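Local coordinates for protein Dye type peroxidase A (Streptomyces lividans 1326, PDB 6GZW) that uses its haem iron, ferric in this structure, probably to reduce hydrogen peroxide while oxidising dyes and other substrates, as in other dye-decolourising peroxidases, at residues S91-T96 / Q372-G377; A144-A149 / A153-Q158. All blocks are in the same frame, centred on the assembly; numbering follows the deposited sequence.

Contact 1: S91-T96 / Q372-G377; sequences SFFGRT and QRLLEG
The ring of Phe92 meets Leu375 at its edge: methyl CD2 of Leu375 lies near the ring plane, 3.6 Å from Phe92 CZ. One face of the same ring carries Thr96 CG2, 3.9 Å above the plane and displaced toward the rim. Phe93 turns one of its faces to Phe92, whose CD2 stands 4.1 Å over the ring centre, and its far end reaches Leu374, with Phe93 CE2 3.8 Å from Leu374 CD2. Methyl CD1 of Leu374 comes almost as near to that ring carbon, so both branches of the leucine close on one corner of the ring. Phe92, its CG anti to the backbone N (chi1 -179°), leaves the backbone toward 372-377, whereas Phe93 (chi1 -63°) starts off to the side and only its ring end comes near. The contact itself is apolar; Thr96 OG1 donates to Phe92 O at 2.9 Å, from a position tilted 35° out of the carbonyl plane. Within 372-377, Arg373 grips Glu376 side-on, NH2 lying 2.7 Å from Glu376 OE1 and NE bonding to OE2. This salt bridge spans the end of the last helix. Leucine-phenylalanine packing thus fixes the C-terminal helix 372-375 to the short helix 90-95 that follows strand 83-89, in the N-terminal Dyp-type peroxidase family region. Phe88 of strand 83-89 packs against this cluster, edge-to-face with Phe92, while Ala46, Ala47 and Leu50 of helix 43-61 cover Phe92 and Leu375.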
loop_
_atom_site.group_PDB
_atom_site.type_symbol
_atom_site.label_atom_id
_atom_site.label_comp_id
_atom_site.label_asym_id
_atom_site.label_seq_id
_atom_site.Cartn_x
_atom_site.Cartn_y
_atom_site.Cartn_z
ATOM N N SER A 91 -15.699 11.695 -22.073
ATOM C CA SER A 91 -15.460 10.929 -23.296
ATOM C C SER A 91 -16.424 9.765 -23.490
ATOM O O SER A 91 -16.688 9.369 -24.611
ATOM C CB SER A 91 -14.012 10.436 -23.332
ATOM O OG SER A 91 -13.731 9.667 -22.180
ATOM N N PHE A 92 -16.967 9.218 -22.404
ATOM C CA PHE A 92 -17.871 8.070 -22.495
ATOM C C PHE A 92 -19.055 8.263 -23.460
ATOM O O PHE A 92 -19.451 7.326 -24.180
ATOM C CB PHE A 92 -18.416 7.768 -21.104
ATOM C CG PHE A 92 -19.346 6.586 -21.043
ATOM C CD1 PHE A 92 -18.849 5.290 -20.899
ATOM C CD2 PHE A 92 -20.737 6.757 -21.104
ATOM C CE1 PHE A 92 -19.715 4.193 -20.824
ATOM C CE2 PHE A 92 -21.589 5.666 -21.046
ATOM C CZ PHE A 92 -21.081 4.382 -20.909
ATOM N N PHE A 93 -19.603 9.476 -23.472
ATOM C CA PHE A 93 -20.919 9.746 -24.075
ATOM C C PHE A 93 -20.823 9.757 -25.610
ATOM O O PHE A 93 -21.701 9.217 -26.293
ATOM C CB PHE A 93 -21.516 11.032 -23.439
ATOM C CG PHE A 93 -21.771 10.874 -21.962
ATOM C CD1 PHE A 93 -20.727 11.050 -21.035
ATOM C CD2 PHE A 93 -22.995 10.422 -21.497
ATOM C CE1 PHE A 93 -20.930 10.834 -19.689
ATOM C CE2 PHE A 93 -23.222 10.215 -20.141
ATOM C CZ PHE A 93 -22.168 10.402 -19.222
ATOM N N GLY A 94 -19.735 10.303 -26.145
ATOM C CA GLY A 94 -19.447 10.245 -27.589
ATOM C C GLY A 94 -19.065 8.857 -28.134
ATOM O O GLY A 94 -19.087 8.649 -29.362
ATOM N N ARG A 95 -18.684 7.931 -27.245
ATOM C CA ARG A 95 -18.388 6.544 -27.622
ATOM C C ARG A 95 -19.620 5.623 -27.628
ATOM O O ARG A 95 -19.569 4.523 -28.179
ATOM C CB ARG A 95 -17.249 5.970 -26.744
ATOM C CG ARG A 95 -15.870 6.272 -27.333
ATOM C CD ARG A 95 -14.793 6.567 -26.311
ATOM N NE ARG A 95 -13.665 7.235 -26.969
ATOM C CZ ARG A 95 -12.621 7.805 -26.362
ATOM N NH1 ARG A 95 -12.480 7.793 -25.042
ATOM N NH2 ARG A 95 -11.680 8.392 -27.106
ATOM N N THR A 96 -20.738 6.088 -27.071
ATOM C CA THR A 96 -21.908 5.254 -26.844
ATOM C C THR A 96 -23.211 5.811 -27.439
ATOM O O THR A 96 -24.271 5.259 -27.180
ATOM C CB THR A 96 -22.105 5.028 -25.331
ATOM O OG1 THR A 96 -22.071 6.293 -24.644
ATOM C CG2 THR A 96 -20.992 4.113 -24.787
ATOM N N GLN A 372 -28.085 2.408 -14.495
ATOM C CA GLN A 372 -29.135 1.767 -15.290
ATOM C C GLN A 372 -30.038 2.759 -15.997
ATOM O O GLN A 372 -30.388 2.540 -17.160
ATOM C CB GLN A 372 -29.964 0.846 -14.430
ATOM C CG GLN A 372 -31.043 0.118 -15.227
ATOM C CD GLN A 372 -31.519 -1.135 -14.555
ATOM O OE1 GLN A 372 -31.055 -1.524 -13.478
ATOM N NE2 GLN A 372 -32.483 -1.797 -15.213
ATOM N N ARG A 373 -30.372 3.875 -15.333
ATOM C CA ARG A 373 -31.163 4.915 -16.016
ATOM C C ARG A 373 -30.465 5.557 -17.208
ATOM O O ARG A 373 -31.122 5.992 -18.154
ATOM C CB ARG A 373 -31.596 6.005 -15.034
ATOM C CG ARG A 373 -32.642 5.567 -14.045
ATOM C CD ARG A 373 -33.972 5.263 -14.723
ATOM N NE ARG A 373 -34.079 3.881 -15.216
ATOM C CZ ARG A 373 -34.280 2.799 -14.453
ATOM N NH1 ARG A 373 -34.379 2.899 -13.124
ATOM N NH2 ARG A 373 -34.360 1.590 -15.023
ATOM N N LEU A 374 -29.134 5.635 -17.159
ATOM C CA LEU A 374 -28.368 6.109 -18.285
ATOM C C LEU A 374 -28.326 5.078 -19.415
ATOM O O LEU A 374 -28.451 5.440 -20.594
ATOM C CB LEU A 374 -26.914 6.418 -17.867
ATOM C CG LEU A 374 -25.951 6.822 -18.987
ATOM C CD1 LEU A 374 -26.423 8.035 -19.792
ATOM C CD2 LEU A 374 -24.566 7.080 -18.405
ATOM N N LEU A 375 -28.023 3.828 -19.060
ATOM C CA LEU A 375 -27.490 2.883 -20.037
ATOM C C LEU A 375 -28.510 1.969 -20.711
ATOM O O LEU A 375 -28.231 1.423 -21.770
ATOM C CB LEU A 375 -26.404 2.022 -19.385
ATOM C CG LEU A 375 -25.207 2.817 -18.892
ATOM C CD1 LEU A 375 -24.304 1.952 -18.012
ATOM C CD2 LEU A 375 -24.427 3.384 -20.064
ATOM N N GLU A 376 -29.642 1.764 -20.070
ATOM C CA GLU A 376 -30.684 0.919 -20.649
ATOM C C GLU A 376 -31.108 1.425 -22.068
ATOM O O GLU A 376 -31.080 2.638 -22.369
ATOM C CB GLU A 376 -31.863 0.836 -19.706
ATOM C CG GLU A 376 -32.613 2.158 -19.610
ATOM C CD GLU A 376 -33.516 2.275 -18.406
ATOM O OE1 GLU A 376 -33.692 1.287 -17.654
ATOM O OE2 GLU A 376 -34.068 3.401 -18.207
ATOM N N GLY A 377 -31.452 0.468 -22.934
ATOM C CA GLY A 377 -31.795 0.752 -24.326
ATOM C C GLY A 377 -31.361 -0.373 -25.244
ATOM O O GLY A 377 -30.369 -1.075 -24.990
ATOM O OXT GLY A 377 -32.020 -0.616 -26.264
#

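Contact 2: A144-A149 / A153-Q158; sequences AIQRDA and ARVRWQ
Helix 144-149 and strand 153-158 come closest where the chain turns from one into the other, the CA atoms of Ala149 and Ala153 being 5.2 Å apart, and they diverge to 7.5 Å between those of Gln146 and Val155. A weak hydrogen bond spans the turn from Ala153 N to Ala149 O, long at 3.4 Å and bent to 135° at the hydrogen. Beside it the two alanine methyls meet, CB of Ala149 4.2 Å from CB of Ala153. The methyl of Ala149 also lies 3.8 Å from Ala153 O, so it meets the strand backbone as well as the side chain. One helical turn back, the aliphatic part of Gln146 takes over: its CG touches Val155 CG2 at 3.7 Å, the two side chains crossing at about a right angle. CG of Gln146 is anti to the backbone N (chi1 174°), and the chain then bends at chi2; the amide oxygen OE1 is hydrogen-bonded to Arg143 NH1, one turn earlier in the helix. Gln146 thus offers carbon to the strand while its amide has a polar partner on its own helix. The arrangement is a tight alpha-beta connection within the ferredoxin-like N-terminal half of the peroxidase. Farther along, Arg156 and Trp157 both face Ala34, forming a classic beta bulge in the pairing with strand 29-37. Phe310 of the second subunit packs on Gln146 and Val155, bringing the contact to the dimer interface. Within the chain, Phe35 of strand 29-37 lies against Ala149 and Val155, and helix 135-149 rests beside helix 43-61 through Ala144 and Ile145.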
loop_
_atom_site.group_PDB
_atom_site.type_symbol
_atom_site.label_atom_id
_atom_site.label_comp_id
_atom_site.label_asym_id
_atom_site.label_seq_id
_atom_site.Cartn_x
_atom_site.Cartn_y
_atom_site.Cartn_z
ATOM N N ALA A 144 -10.922 -8.244 -9.508
ATOM C CA ALA A 144 -12.217 -8.736 -9.989
ATOM C C ALA A 144 -12.901 -7.731 -10.904
ATOM O O ALA A 144 -13.429 -8.102 -11.970
ATOM C CB ALA A 144 -13.089 -9.118 -8.825
ATOM N N ILE A 145 -12.870 -6.460 -10.515
ATOM C CA ILE A 145 -13.424 -5.401 -11.352
ATOM C C ILE A 145 -12.652 -5.325 -12.666
ATOM O O ILE A 145 -13.238 -5.280 -13.755
ATOM C CB ILE A 145 -13.417 -4.078 -10.564
ATOM C CG1 ILE A 145 -14.454 -4.141 -9.418
ATOM C CG2 ILE A 145 -13.571 -2.847 -11.451
ATOM C CD1 ILE A 145 -15.906 -4.176 -9.866
ATOM N N GLN A 146 -11.322 -5.355 -12.596
ATOM C CA GLN A 146 -10.539 -5.274 -13.819
ATOM C C GLN A 146 -10.763 -6.449 -14.773
ATOM O O GLN A 146 -10.841 -6.241 -15.980
ATOM C CB GLN A 146 -9.058 -5.082 -13.495
ATOM C CG GLN A 146 -8.107 -5.119 -14.695
ATOM C CD GLN A 146 -7.355 -6.431 -14.783
ATOM O OE1 GLN A 146 -7.108 -7.085 -13.765
ATOM N NE2 GLN A 146 -6.995 -6.830 -15.992
ATOM N N ARG A 147 -10.884 -7.651 -14.227
ATOM C CA ARG A 147 -11.185 -8.847 -15.012
ATOM C C ARG A 147 -12.615 -8.886 -15.567
ATOM O O ARG A 147 -12.850 -9.495 -16.629
ATOM C CB ARG A 147 -10.885 -10.101 -14.190
ATOM C CG ARG A 147 -9.412 -10.315 -13.942
ATOM C CD ARG A 147 -8.742 -10.972 -15.121
ATOM N NE ARG A 147 -9.008 -12.404 -15.157
ATOM C CZ ARG A 147 -8.566 -13.220 -16.109
ATOM N NH1 ARG A 147 -7.842 -12.746 -17.127
ATOM N NH2 ARG A 147 -8.844 -14.525 -16.054
ATOM N N ASP A 148 -13.573 -8.242 -14.888
ATOM C CA ASP A 148 -14.924 -8.052 -15.467
ATOM C C ASP A 148 -14.927 -7.211 -16.734
ATOM O O ASP A 148 -15.830 -7.364 -17.586
ATOM C CB ASP A 148 -15.867 -7.336 -14.507
ATOM C CG ASP A 148 -16.445 -8.220 -13.442
ATOM O OD1 ASP A 148 -16.398 -9.460 -13.533
ATOM O OD2 ASP A 148 -16.998 -7.640 -12.485
ATOM N N ALA A 149 -13.971 -6.295 -16.865
ATOM C CA ALA A 149 -13.874 -5.454 -18.077
ATOM C C ALA A 149 -13.727 -6.297 -19.353
ATOM O O ALA A 149 -14.301 -5.963 -20.377
ATOM C CB ALA A 149 -12.754 -4.444 -17.961
ATOM N N ALA A 153 -13.446 -3.263 -22.260
ATOM C CA ALA A 153 -12.676 -2.081 -21.882
ATOM C C ALA A 153 -11.259 -2.461 -21.495
ATOM O O ALA A 153 -11.005 -3.637 -21.204
ATOM C CB ALA A 153 -13.362 -1.356 -20.740
ATOM N N ARG A 154 -10.349 -1.493 -21.604
ATOM C CA ARG A 154 -8.938 -1.666 -21.223
ATOM C C ARG A 154 -8.668 -0.716 -20.062
ATOM O O ARG A 154 -9.315 0.344 -19.958
ATOM C CB ARG A 154 -7.951 -1.376 -22.390
ATOM C CG ARG A 154 -7.906 0.066 -22.896
ATOM C CD ARG A 154 -6.878 0.323 -23.984
ATOM N NE ARG A 154 -5.533 0.040 -23.468
ATOM C CZ ARG A 154 -4.717 0.896 -22.840
ATOM N NH1 ARG A 154 -5.031 2.174 -22.640
ATOM N NH2 ARG A 154 -3.548 0.450 -22.385
ATOM N N VAL A 155 -7.723 -1.091 -19.199
ATOM C CA VAL A 155 -7.220 -0.198 -18.156
ATOM C C VAL A 155 -6.468 0.934 -18.822
ATOM O O VAL A 155 -5.475 0.723 -19.542
ATOM C CB VAL A 155 -6.303 -0.944 -17.173
ATOM C CG1 VAL A 155 -5.648 0.005 -16.171
ATOM C CG2 VAL A 155 -7.089 -2.018 -16.453
ATOM N N ARG A 156 -6.958 2.145 -18.588
ATOM C CA ARG A 156 -6.292 3.354 -19.050
ATOM C C ARG A 156 -5.204 3.782 -18.055
ATOM O O ARG A 156 -4.086 4.091 -18.435
ATOM C CB ARG A 156 -7.329 4.479 -19.227
ATOM C CG ARG A 156 -6.742 5.776 -19.744
ATOM C CD ARG A 156 -7.776 6.894 -19.806
ATOM N NE ARG A 156 -7.104 8.111 -20.239
ATOM C CZ ARG A 156 -6.760 8.399 -21.486
ATOM N NH1 ARG A 156 -7.119 7.599 -22.490
ATOM N NH2 ARG A 156 -6.073 9.503 -21.732
ATOM N N TRP A 157 -5.569 3.819 -16.787
ATOM C CA TRP A 157 -4.629 4.166 -15.708
ATOM C C TRP A 157 -5.096 3.590 -14.386
ATOM O O TRP A 157 -6.262 3.255 -14.211
ATOM C CB TRP A 157 -4.358 5.677 -15.591
ATOM C CG TRP A 157 -5.518 6.583 -15.347
ATOM C CD1 TRP A 157 -6.154 7.330 -16.266
ATOM C CD2 TRP A 157 -6.144 6.884 -14.082
ATOM N NE1 TRP A 157 -7.153 8.079 -15.675
ATOM C CE2 TRP A 157 -7.162 7.826 -14.329
ATOM C CE3 TRP A 157 -5.945 6.453 -12.774
ATOM C CZ2 TRP A 157 -7.983 8.320 -13.321
ATOM C CZ3 TRP A 157 -6.755 6.939 -11.772
ATOM C CH2 TRP A 157 -7.774 7.867 -12.056
ATOM N N GLN A 158 -4.161 3.420 -13.471
ATOM C CA GLN A 158 -4.501 2.854 -12.165
ATOM C C GLN A 158 -3.502 3.335 -11.142
ATOM O O GLN A 158 -2.266 3.362 -11.425
ATOM C CB GLN A 158 -4.554 1.325 -12.227
ATOM C CG GLN A 158 -5.168 0.661 -10.983
ATOM C CD GLN A 158 -4.137 0.307 -9.941
ATOM O OE1 GLN A 158 -3.219 -0.428 -10.233
ATOM N NE2 GLN A 158 -4.323 0.770 -8.714
#

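Contact 2 is nested along the chain inside the loop closed by contact 1: segment 91-96 comes first, then 144-149 and 153-158, and finally 372-377. Their centres lie about 18 Å apart and their nearest atoms about 6 Å, without touching. Both border helix 43-61 and strand 29-37. Contact 2 includes strand 153-162, one of the two outermost strands of the sheet within this chain, whereas contact 1 follows strand 83-89 and brings the C-terminal helix back onto the N-terminal half. The short local connection and the long-range closure thus pack about the same helix-and-sheet layer, with contact 2 also meeting the second subunit.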